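Local coordinates for protein adenylate kinase (Desulfovibrio gigas, PDB 2XB4) that probably catalyses the reversible transfer of the terminal phosphate between ATP and AMP, with a metal ion, here zinc, held in its mobile LID domain, at residues R127-N132 with R152-A157; R122-R127 with D163-G168; F6-S11 with D175-T180. All blocks are in the same frame, centred on the assembly; numbering follows the deposited sequence.

Interaction 1 of 3, residues R127-N132 with R152-A157; sequences RICKNN and RVCGGA. With ZN (zinc ion), chain B; SRT (S,R meso-tartaric acid), chain C.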
loop_
_atom_site.group_PDB
_atom_site.type_symbol
_atom_site.label_atom_id
_atom_site.label_comp_id
_atom_site.label_asym_id
_atom_site.label_seq_id
_atom_site.Cartn_x
_atom_site.Cartn_y
_atom_site.Cartn_z
ATOM N N ARG A 127 -12.477 2.670 -3.628
ATOM C CA ARG A 127 -11.738 3.601 -2.715
ATOM C C ARG A 127 -11.829 2.966 -1.351
ATOM O O ARG A 127 -12.898 2.494 -0.980
ATOM C CB ARG A 127 -12.364 5.000 -2.675
ATOM C CG ARG A 127 -12.135 5.750 -4.087
ATOM C CD ARG A 127 -10.611 6.014 -4.387
ATOM N NE ARG A 127 -10.408 6.734 -5.659
ATOM C CZ ARG A 127 -10.303 6.175 -6.874
ATOM N NH1 ARG A 127 -10.425 4.852 -7.044
ATOM N NH2 ARG A 127 -10.153 6.973 -7.941
ATOM N N ILE A 128 -10.680 2.855 -0.645
ATOM C CA ILE A 128 -10.681 2.145 0.645
ATOM C C ILE A 128 -10.682 3.183 1.746
ATOM O O ILE A 128 -9.889 4.133 1.721
ATOM C CB ILE A 128 -9.383 1.326 0.812
ATOM C CG1 ILE A 128 -9.156 0.395 -0.365
ATOM C CG2 ILE A 128 -9.419 0.503 2.163
ATOM C CD1 ILE A 128 -10.453 -0.194 -0.940
ATOM N N CYS A 129 -11.572 2.998 2.739
ATOM C CA CYS A 129 -11.595 3.836 3.913
ATOM C C CYS A 129 -10.456 3.537 4.887
ATOM O O CYS A 129 -10.235 2.373 5.295
ATOM C CB CYS A 129 -12.968 3.637 4.610
ATOM S SG CYS A 129 -13.165 4.560 6.212
ATOM N N LYS A 130 -9.764 4.587 5.304
ATOM C CA LYS A 130 -8.678 4.476 6.287
ATOM C C LYS A 130 -9.150 3.939 7.616
ATOM O O LYS A 130 -8.427 3.187 8.283
ATOM C CB LYS A 130 -8.011 5.849 6.482
ATOM C CG LYS A 130 -6.548 5.694 6.953
ATOM C CD LYS A 130 -5.709 7.031 7.050
ATOM C CE LYS A 130 -6.150 7.955 8.241
ATOM N NZ LYS A 130 -5.064 8.211 9.301
ATOM N N ASN A 131 -10.380 4.291 8.010
ATOM C CA ASN A 131 -10.854 3.927 9.369
ATOM C C ASN A 131 -11.334 2.480 9.398
ATOM O O ASN A 131 -11.175 1.791 10.433
ATOM C CB ASN A 131 -12.044 4.804 9.831
ATOM C CG ASN A 131 -11.667 6.284 10.025
ATOM O OD1 ASN A 131 -10.511 6.633 10.249
ATOM N ND2 ASN A 131 -12.665 7.144 9.964
ATOM N N ASN A 132 -11.991 2.046 8.325
ATOM C CA ASN A 132 -12.474 0.661 8.318
ATOM C C ASN A 132 -12.562 0.156 6.878
ATOM O O ASN A 132 -13.390 0.647 6.100
ATOM C CB ASN A 132 -13.874 0.617 8.962
ATOM C CG ASN A 132 -14.408 -0.843 9.150
ATOM O OD1 ASN A 132 -14.089 -1.742 8.387
ATOM N ND2 ASN A 132 -15.266 -1.032 10.152
ATOM N N ARG A 152 -18.390 7.376 2.565
ATOM C CA ARG A 152 -19.830 7.651 2.659
ATOM C C ARG A 152 -20.454 7.048 3.921
ATOM O O ARG A 152 -21.591 7.362 4.259
ATOM C CB ARG A 152 -20.542 7.032 1.447
ATOM C CG ARG A 152 -20.379 5.458 1.457
ATOM C CD ARG A 152 -20.961 4.819 0.215
ATOM N NE ARG A 152 -22.263 5.396 -0.086
ATOM C CZ ARG A 152 -23.387 4.923 0.433
ATOM N NH1 ARG A 152 -23.282 3.860 1.280
ATOM N NH2 ARG A 152 -24.581 5.505 0.125
ATOM N N VAL A 153 -19.737 6.150 4.602
ATOM C CA VAL A 153 -20.271 5.518 5.839
ATOM C C VAL A 153 -19.842 6.331 7.044
ATOM O O VAL A 153 -20.658 6.605 7.912
ATOM C CB VAL A 153 -19.693 4.067 6.033
ATOM C CG1 VAL A 153 -20.271 3.412 7.328
ATOM C CG2 VAL A 153 -20.021 3.164 4.851
ATOM N N CYS A 154 -18.559 6.695 7.134
ATOM C CA CYS A 154 -18.057 7.275 8.394
ATOM C C CYS A 154 -17.292 8.584 8.242
ATOM O O CYS A 154 -16.904 9.186 9.260
ATOM C CB CYS A 154 -17.178 6.267 9.170
ATOM S SG CYS A 154 -15.506 6.079 8.328
ATOM N N GLY A 155 -17.072 9.034 7.014
ATOM C CA GLY A 155 -16.362 10.297 6.755
ATOM C C GLY A 155 -14.849 10.154 6.826
ATOM O O GLY A 155 -14.120 11.136 6.685
ATOM N N GLY A 156 -14.345 8.935 6.943
ATOM C CA GLY A 156 -12.883 8.728 6.945
ATOM C C GLY A 156 -12.248 9.030 5.596
ATOM O O GLY A 156 -12.891 9.046 4.541
ATOM N N ALA A 157 -10.948 9.240 5.632
ATOM C CA ALA A 157 -10.181 9.436 4.403
ATOM C C ALA A 157 -10.240 8.226 3.494
ATOM O O ALA A 157 -10.319 7.067 3.971
ATOM C CB ALA A 157 -8.687 9.817 4.720
HETATM ZN ZN ZN B . -15.458 4.577 6.527
HETATM O O1 SRT C . -13.031 -0.127 13.821
HETATM O O11 SRT C . -14.620 0.768 12.480
HETATM C C1 SRT C . -13.614 0.824 13.235
HETATM C C2 SRT C . -13.105 2.087 13.782
HETATM O O2 SRT C . -11.716 2.350 13.750
HETATM C C3 SRT C . -14.093 3.147 14.117
HETATM O O3 SRT C . -14.196 2.567 15.443
HETATM C C4 SRT C . -13.493 4.484 14.236
HETATM O O4 SRT C . -13.443 5.167 13.201
HETATM O O41 SRT C . -13.088 4.843 15.347
HETATM O O HOH W 1 -9.509 8.787 8.253
#
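A zinc ion joins Cys-129 and Cys-154 and holds their sulfurs 3.5 Å apart, SG to SG. This is half of the three-cysteine, one-histidine site of the adenylate kinase LID domain. His-135 and Cys-151 complete it, and Cys-151 and Cys-154 form its CxxC pair. Cys-129 SG is 2.3 Å from the zinc. The sulfur lies anti to its own backbone N (chi1 177°). Cys-154 SG instead stands between its backbone N and carbonyl carbon.

Both sulfurs also accept N-H groups. Asn-132 N donates to Cys-129 SG, and Asn-131 N does so weakly. Cys-154 SG takes a weak bond from Gly-156 N. Asn-131 ND2 donates across the contact to Cys-154 SG at 3.4 Å. The sulfur is tilted slightly from the plane of that amide. These bonds would be expected to temper the charge on the thiolates. Gly-156 has no side chain, and its CA packs 3.4 Å from Asn-131 ND2.

The backbones are tied by Lys-130 N, which donates to Ala-157 O at 2.9 Å. The bond is nearly straight, at 170°. The same Ala-157 O receives a CA-H contact from Cys-129. Nearby, Cys-129 O and Lys-130 O accept bonds from Arg-161 of the second subunit.

Asn-132 ND2 donates to O11 of a meso-tartrate, which is also bound by Gly-10 N and Lys-13 N of the second subunit. Water 1 bridges the segments: it donates to Asn-131 OD1 at 3.1 Å and accepts from Ala-157 N at 3.0 Å.

Interaction 2 of 3, residues R122-R127 with D163-G168; sequences RIMGRR and DDQDEG. With SRT (S,R meso-tartaric acid), chain D.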
loop_
_atom_site.group_PDB
_atom_site.type_symbol
_atom_site.label_atom_id
_atom_site.label_comp_id
_atom_site.label_asym_id
_atom_site.label_seq_id
_atom_site.Cartn_x
_atom_site.Cartn_y
_atom_site.Cartn_z
ATOM N N ARG A 122 -15.450 -0.566 -12.564
ATOM C CA ARG A 122 -15.726 -0.992 -11.169
ATOM C C ARG A 122 -14.481 -1.366 -10.360
ATOM O O ARG A 122 -14.490 -1.134 -9.146
ATOM C CB ARG A 122 -16.691 -2.146 -11.123
ATOM C CG ARG A 122 -18.050 -1.716 -11.495
ATOM C CD ARG A 122 -19.053 -2.848 -11.410
ATOM N NE ARG A 122 -20.345 -2.196 -11.700
ATOM C CZ ARG A 122 -21.505 -2.506 -11.136
ATOM N NH1 ARG A 122 -21.557 -3.468 -10.226
ATOM N NH2 ARG A 122 -22.621 -1.814 -11.463
ATOM N N ILE A 123 -13.472 -2.009 -10.973
ATOM C CA ILE A 123 -12.270 -2.315 -10.229
ATOM C C ILE A 123 -11.542 -0.976 -9.911
ATOM O O ILE A 123 -11.097 -0.754 -8.777
ATOM C CB ILE A 123 -11.350 -3.215 -11.049
ATOM C CG1 ILE A 123 -12.024 -4.585 -11.305
ATOM C CG2 ILE A 123 -9.935 -3.364 -10.410
ATOM C CD1 ILE A 123 -11.445 -5.341 -12.574
ATOM N N MET A 124 -11.331 -0.132 -10.944
ATOM C CA MET A 124 -10.459 1.088 -10.761
ATOM C C MET A 124 -11.148 2.081 -9.851
ATOM O O MET A 124 -10.478 2.858 -9.201
ATOM C CB MET A 124 -10.182 1.779 -12.135
ATOM C CG MET A 124 -9.412 0.807 -13.062
ATOM S SD MET A 124 -8.806 1.647 -14.499
ATOM C CE MET A 124 -7.611 2.782 -13.805
ATOM N N GLY A 125 -12.472 2.004 -9.751
ATOM C CA GLY A 125 -13.274 2.998 -8.971
ATOM C C GLY A 125 -13.296 2.729 -7.466
ATOM O O GLY A 125 -13.727 3.592 -6.644
ATOM N N ARG A 126 -12.812 1.573 -7.034
ATOM C CA ARG A 126 -12.832 1.259 -5.588
ATOM C C ARG A 126 -11.986 2.252 -4.778
ATOM O O ARG A 126 -10.841 2.569 -5.183
ATOM C CB ARG A 126 -12.221 -0.123 -5.361
ATOM C CG ARG A 126 -12.997 -1.371 -6.027
ATOM C CD ARG A 126 -12.095 -2.623 -6.060
ATOM N NE ARG A 126 -12.886 -3.764 -6.531
ATOM C CZ ARG A 126 -12.367 -4.901 -7.008
ATOM N NH1 ARG A 126 -11.040 -5.049 -7.035
ATOM N NH2 ARG A 126 -13.181 -5.897 -7.440
ATOM N N ARG A 127 -12.477 2.670 -3.628
ATOM C CA ARG A 127 -11.738 3.601 -2.715
ATOM C C ARG A 127 -11.829 2.966 -1.351
ATOM O O ARG A 127 -12.898 2.494 -0.980
ATOM C CB ARG A 127 -12.364 5.000 -2.675
ATOM C CG ARG A 127 -12.135 5.750 -4.087
ATOM C CD ARG A 127 -10.611 6.014 -4.387
ATOM N NE ARG A 127 -10.408 6.734 -5.659
ATOM C CZ ARG A 127 -10.303 6.175 -6.874
ATOM N NH1 ARG A 127 -10.425 4.852 -7.044
ATOM N NH2 ARG A 127 -10.153 6.973 -7.941
ATOM N N ASP A 163 -3.024 -2.064 -6.964
ATOM C CA ASP A 163 -3.389 -3.193 -7.857
ATOM C C ASP A 163 -4.713 -2.929 -8.597
ATOM O O ASP A 163 -4.917 -3.451 -9.716
ATOM C CB ASP A 163 -3.621 -4.523 -7.074
ATOM C CG ASP A 163 -2.274 -5.224 -6.624
ATOM O OD1 ASP A 163 -1.165 -4.920 -7.192
ATOM O OD2 ASP A 163 -2.334 -6.082 -5.687
ATOM N N ASP A 164 -5.619 -2.180 -7.964
ATOM C CA ASP A 164 -6.875 -1.778 -8.613
ATOM C C ASP A 164 -6.643 -0.736 -9.725
ATOM O O ASP A 164 -7.497 -0.619 -10.604
ATOM C CB ASP A 164 -7.856 -1.146 -7.668
ATOM C CG ASP A 164 -8.439 -2.124 -6.607
ATOM O OD1 ASP A 164 -8.553 -3.359 -6.836
ATOM O OD2 ASP A 164 -8.831 -1.609 -5.551
ATOM N N GLN A 165 -5.521 -0.004 -9.674
ATOM C CA GLN A 165 -5.161 0.971 -10.688
ATOM C C GLN A 165 -4.201 0.453 -11.751
ATOM O O GLN A 165 -3.796 1.203 -12.667
ATOM C CB GLN A 165 -4.548 2.233 -10.040
ATOM C CG GLN A 165 -5.388 2.783 -8.863
ATOM C CD GLN A 165 -6.862 3.010 -9.254
ATOM O OE1 GLN A 165 -7.144 3.590 -10.305
ATOM N NE2 GLN A 165 -7.789 2.569 -8.415
ATOM N N ASP A 166 -3.884 -0.834 -11.724
ATOM C CA ASP A 166 -2.874 -1.378 -12.642
ATOM C C ASP A 166 -3.626 -1.826 -13.936
ATOM O O ASP A 166 -4.125 -2.983 -14.060
ATOM C CB ASP A 166 -2.167 -2.560 -11.997
ATOM C CG ASP A 166 -1.084 -3.171 -12.879
ATOM O OD1 ASP A 166 -0.983 -2.893 -14.149
ATOM O OD2 ASP A 166 -0.353 -4.003 -12.291
ATOM N N GLU A 167 -3.764 -0.899 -14.877
ATOM C CA GLU A 167 -4.589 -1.190 -16.064
ATOM C C GLU A 167 -3.996 -2.270 -16.965
ATOM O O GLU A 167 -4.741 -2.988 -17.592
ATOM C CB GLU A 167 -4.828 0.053 -16.944
ATOM C CG GLU A 167 -5.416 1.174 -16.152
ATOM C CD GLU A 167 -5.750 2.406 -17.016
ATOM O OE1 GLU A 167 -5.200 3.504 -16.769
ATOM O OE2 GLU A 167 -6.562 2.246 -17.923
ATOM N N GLY A 168 -2.677 -2.382 -17.048
ATOM C CA GLY A 168 -2.090 -3.456 -17.893
ATOM C C GLY A 168 -2.491 -4.802 -17.292
ATOM O O GLY A 168 -2.830 -5.711 -18.015
HETATM O O1 SRT D . -15.368 -7.633 -8.148
HETATM O O11 SRT D . -15.711 -9.057 -6.421
HETATM C C1 SRT D . -15.155 -8.685 -7.488
HETATM C C2 SRT D . -14.328 -9.583 -8.302
HETATM O O2 SRT D . -13.084 -9.127 -8.796
HETATM C C3 SRT D . -14.712 -11.018 -8.363
HETATM O O3 SRT D . -15.554 -10.696 -9.501
HETATM C C4 SRT D . -13.623 -11.894 -8.819
HETATM O O4 SRT D . -12.878 -12.360 -7.943
HETATM O O41 SRT D . -13.523 -12.115 -10.031
HETATM O O HOH W 2 -8.597 1.152 -5.525
HETATM O O HOH W 3 -9.150 5.580 -10.311
#
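At the base of the LID, where the chain leaves helix 116-124 and later enters helix 167-177, Arg-126 forms a salt bridge with Asp-164. Arg-126 NH1 donates to Asp-164 OD1 at 3.0 Å. The oxygen lies at the edge of the guanidinium, near its plane, but NH1 comes from above the carboxylate plane. The two planes are 67° apart. Asp-164 OD2 pairs with Arg-161, and a water links OD2 to Arg-126 O.

Met-124 O accepts from two side chains. Gln-165 NE2 donates to Met-124 O at 2.8 Å and almost straight. Arg-127 NH1 reaches Met-124 O at 2.9 Å, and also bonds Arg-126 O. Gln-165 is bent at chi2 (-53°), which turns CD back toward Met-124.

Asp-164 O is buried with no hydrogen-bond partner, and Met-124 CA touches it at 3.4 Å. The Met-124 side chain crosses that of Glu-167 at about a right angle, with Met-124 CE 3.6 Å from Glu-167 CG.

Arg-126 NH2 lies 2.9 Å from tartrate O1. Such an arginine, with an anion at its guanidinium edge beside the P-loop, is typical of the phosphate site of adenylate kinases, consistent with its predicted role in ATP binding.

Interaction 3 of 3, residues F6-S11 with D175-T180; sequences FGPNGS and DIYYNT. With SRT (S,R meso-tartaric acid), chain D.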
loop_
_atom_site.group_PDB
_atom_site.type_symbol
_atom_site.label_atom_id
_atom_site.label_comp_id
_atom_site.label_asym_id
_atom_site.label_seq_id
_atom_site.Cartn_x
_atom_site.Cartn_y
_atom_site.Cartn_z
ATOM N N PHE A 6 -19.089 -18.677 -13.459
ATOM C CA PHE A 6 -18.176 -17.859 -14.247
ATOM C C PHE A 6 -18.451 -16.333 -14.016
ATOM O O PHE A 6 -19.612 -15.873 -14.045
ATOM C CB PHE A 6 -18.369 -18.133 -15.763
ATOM C CG PHE A 6 -18.043 -19.558 -16.205
ATOM C CD1 PHE A 6 -16.734 -19.903 -16.589
ATOM C CD2 PHE A 6 -19.020 -20.544 -16.186
ATOM C CE1 PHE A 6 -16.418 -21.225 -17.066
ATOM C CE2 PHE A 6 -18.756 -21.853 -16.599
ATOM C CZ PHE A 6 -17.471 -22.237 -17.040
ATOM N N GLY A 7 -17.381 -15.537 -13.972
ATOM C CA GLY A 7 -17.563 -14.079 -14.107
ATOM C C GLY A 7 -16.178 -13.403 -14.123
ATOM O O GLY A 7 -15.198 -14.006 -13.615
ATOM N N PRO A 8 -16.088 -12.193 -14.685
ATOM C CA PRO A 8 -14.802 -11.501 -14.836
ATOM C C PRO A 8 -14.442 -10.862 -13.495
ATOM O O PRO A 8 -15.342 -10.691 -12.636
ATOM C CB PRO A 8 -15.124 -10.339 -15.781
ATOM C CG PRO A 8 -16.606 -10.071 -15.611
ATOM C CD PRO A 8 -17.217 -11.478 -15.335
ATOM N N ASN A 9 -13.187 -10.468 -13.344
ATOM C CA ASN A 9 -12.862 -9.560 -12.244
ATOM C C ASN A 9 -13.707 -8.290 -12.321
ATOM O O ASN A 9 -13.923 -7.778 -13.429
ATOM C CB ASN A 9 -11.362 -9.203 -12.300
ATOM C CG ASN A 9 -10.447 -10.413 -11.833
ATOM O OD1 ASN A 9 -10.894 -11.422 -11.219
ATOM N ND2 ASN A 9 -9.213 -10.282 -12.084
ATOM N N GLY A 10 -14.236 -7.784 -11.203
ATOM C CA GLY A 10 -15.087 -6.579 -11.250
ATOM C C GLY A 10 -16.593 -6.925 -11.200
ATOM O O GLY A 10 -17.454 -6.022 -11.138
ATOM N N SER A 11 -16.946 -8.201 -11.199
ATOM C CA SER A 11 -18.388 -8.632 -11.261
ATOM C C SER A 11 -18.974 -9.066 -9.901
ATOM O O SER A 11 -20.139 -9.486 -9.845
ATOM C CB SER A 11 -18.617 -9.810 -12.246
ATOM O OG SER A 11 -17.967 -11.006 -11.822
ATOM N N ASP A 175 -8.663 -9.726 -21.161
ATOM C CA ASP A 175 -8.300 -10.393 -22.406
ATOM C C ASP A 175 -8.608 -11.854 -22.410
ATOM O O ASP A 175 -9.253 -12.346 -23.351
ATOM C CB ASP A 175 -6.826 -10.170 -22.795
ATOM C CG ASP A 175 -6.569 -8.757 -23.354
ATOM O OD1 ASP A 175 -7.506 -7.952 -23.588
ATOM O OD2 ASP A 175 -5.395 -8.461 -23.546
ATOM N N ILE A 176 -8.257 -12.564 -21.341
ATOM C CA ILE A 176 -8.530 -13.967 -21.320
ATOM C C ILE A 176 -10.026 -14.177 -21.059
ATOM O O ILE A 176 -10.662 -14.982 -21.730
ATOM C CB ILE A 176 -7.718 -14.673 -20.212
ATOM C CG1 ILE A 176 -6.214 -14.623 -20.594
ATOM C CG2 ILE A 176 -8.196 -16.164 -20.010
ATOM C CD1 ILE A 176 -5.271 -14.757 -19.255
ATOM N N TYR A 177 -10.584 -13.458 -20.071
ATOM C CA TYR A 177 -11.999 -13.730 -19.683
ATOM C C TYR A 177 -12.915 -13.468 -20.911
ATOM O O TYR A 177 -13.778 -14.318 -21.309
ATOM C CB TYR A 177 -12.464 -12.855 -18.499
ATOM C CG TYR A 177 -13.892 -13.299 -18.109
ATOM C CD1 TYR A 177 -14.075 -14.444 -17.311
ATOM C CD2 TYR A 177 -15.035 -12.696 -18.692
ATOM C CE1 TYR A 177 -15.343 -14.934 -17.026
ATOM C CE2 TYR A 177 -16.334 -13.160 -18.419
ATOM C CZ TYR A 177 -16.469 -14.286 -17.576
ATOM O OH TYR A 177 -17.730 -14.781 -17.293
ATOM N N TYR A 178 -12.660 -12.349 -21.605
ATOM C CA TYR A 178 -13.657 -11.946 -22.624
ATOM C C TYR A 178 -13.394 -12.509 -24.025
ATOM O O TYR A 178 -14.125 -12.203 -24.969
ATOM C CB TYR A 178 -13.748 -10.426 -22.689
ATOM C CG TYR A 178 -14.536 -9.842 -21.499
ATOM C CD1 TYR A 178 -15.935 -9.633 -21.584
ATOM C CD2 TYR A 178 -13.870 -9.471 -20.328
ATOM C CE1 TYR A 178 -16.684 -9.110 -20.480
ATOM C CE2 TYR A 178 -14.550 -8.898 -19.208
ATOM C CZ TYR A 178 -15.978 -8.739 -19.279
ATOM O OH TYR A 178 -16.686 -8.132 -18.264
ATOM N N ASN A 179 -12.397 -13.380 -24.123
ATOM C CA ASN A 179 -11.999 -14.036 -25.388
ATOM C C ASN A 179 -13.112 -15.054 -25.736
ATOM O O ASN A 179 -13.274 -16.129 -25.066
ATOM C CB ASN A 179 -10.584 -14.643 -25.155
ATOM C CG ASN A 179 -10.144 -15.590 -26.230
ATOM O OD1 ASN A 179 -10.820 -15.794 -27.246
ATOM N ND2 ASN A 179 -9.016 -16.274 -25.956
ATOM N N THR A 180 -13.911 -14.727 -26.748
ATOM C CA THR A 180 -15.040 -15.613 -27.112
ATOM C C THR A 180 -14.563 -16.609 -28.190
ATOM O O THR A 180 -15.374 -17.389 -28.669
ATOM C CB THR A 180 -16.271 -14.809 -27.707
ATOM O OG1 THR A 180 -15.866 -14.133 -28.937
ATOM C CG2 THR A 180 -16.875 -13.791 -26.738
HETATM O O1 SRT D . -15.368 -7.633 -8.148
HETATM O O11 SRT D . -15.711 -9.057 -6.421
HETATM C C1 SRT D . -15.155 -8.685 -7.488
HETATM C C2 SRT D . -14.328 -9.583 -8.302
HETATM O O2 SRT D . -13.084 -9.127 -8.796
HETATM C C3 SRT D . -14.712 -11.018 -8.363
HETATM O O3 SRT D . -15.554 -10.696 -9.501
HETATM C C4 SRT D . -13.623 -11.894 -8.819
HETATM O O4 SRT D . -12.878 -12.360 -7.943
HETATM O O41 SRT D . -13.523 -12.115 -10.031
#
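Pro-8 lies over one face of the Tyr-177 ring and meets Tyr-178 with CB and CG. Pro-8 CD makes a CH-pi contact, 4.0 Å from the Tyr-177 ring centroid and 28° off the normal. Pro-8 N sits over the same face, offset toward the rim. The contact thus involves the peptide as well as the proline ring, since Tyr-177 CE1 is 3.4 Å from Gly-7 C.

Tyr-177 CG is anti to its backbone N (chi1 -175°), and its side chain sets out toward residues 6-11. The hydroxyl reaches past the proline, where Tyr-177 OH packs 3.3 Å from Gly-7 CA and also touches Phe-6 CB.

Tyr-178 is turned differently. Tyr-177 CD2 stands over the centre of its ring, so the two tyrosines are set edge against face. Tyr-178 OH lies 3.3 Å from Pro-8 CG. That hydroxyl is hydrogen-bonded to Leu-114 O. No hydrogen bond joins the two segments directly, and the contact is buried packing.

Beyond Pro-8 the loop makes a type II turn to Ser-11. Its third residue is Gly-10, with positive phi. Ser-11 OG donates to Pro-8 O at 2.8 Å, in the carbonyl plane, and Ser-11 N bonds the same oxygen. On the turn, Gly-10 N donates to tartrate O2 at 3.0 Å.

Helix 167-177 therefore backs the start of the loop with its last turn. A glycine-rich turn with backbone N-H groups on a bound anion, between strand 2-6 and helix 13-24, is typical of the P-loop of nucleoside monophosphate kinases.

How the interactions relate
The three contacts run from the LID into the CORE. Centres are about 17 Å apart for interactions 1 and 2, about 15 Å for 2 and 3, and about 29 Å for 1 and 3. Interactions 1 and 2 share Arg-127, and both are nested within the loop closed by interaction 3. Interactions 2 and 3 both use helix 167-177, and they touch directly: Ile-123 CD1 lies 3.6 Å from Asn-9 O. Both also meet one tartrate at the predicted ATP site. Asn-132 of the second subunit reaches this tartrate, and Asn-132 of interaction 1 holds another, bound by the second subunit's P-loop. The zinc lies about 10 Å from the Arg-127 side chain.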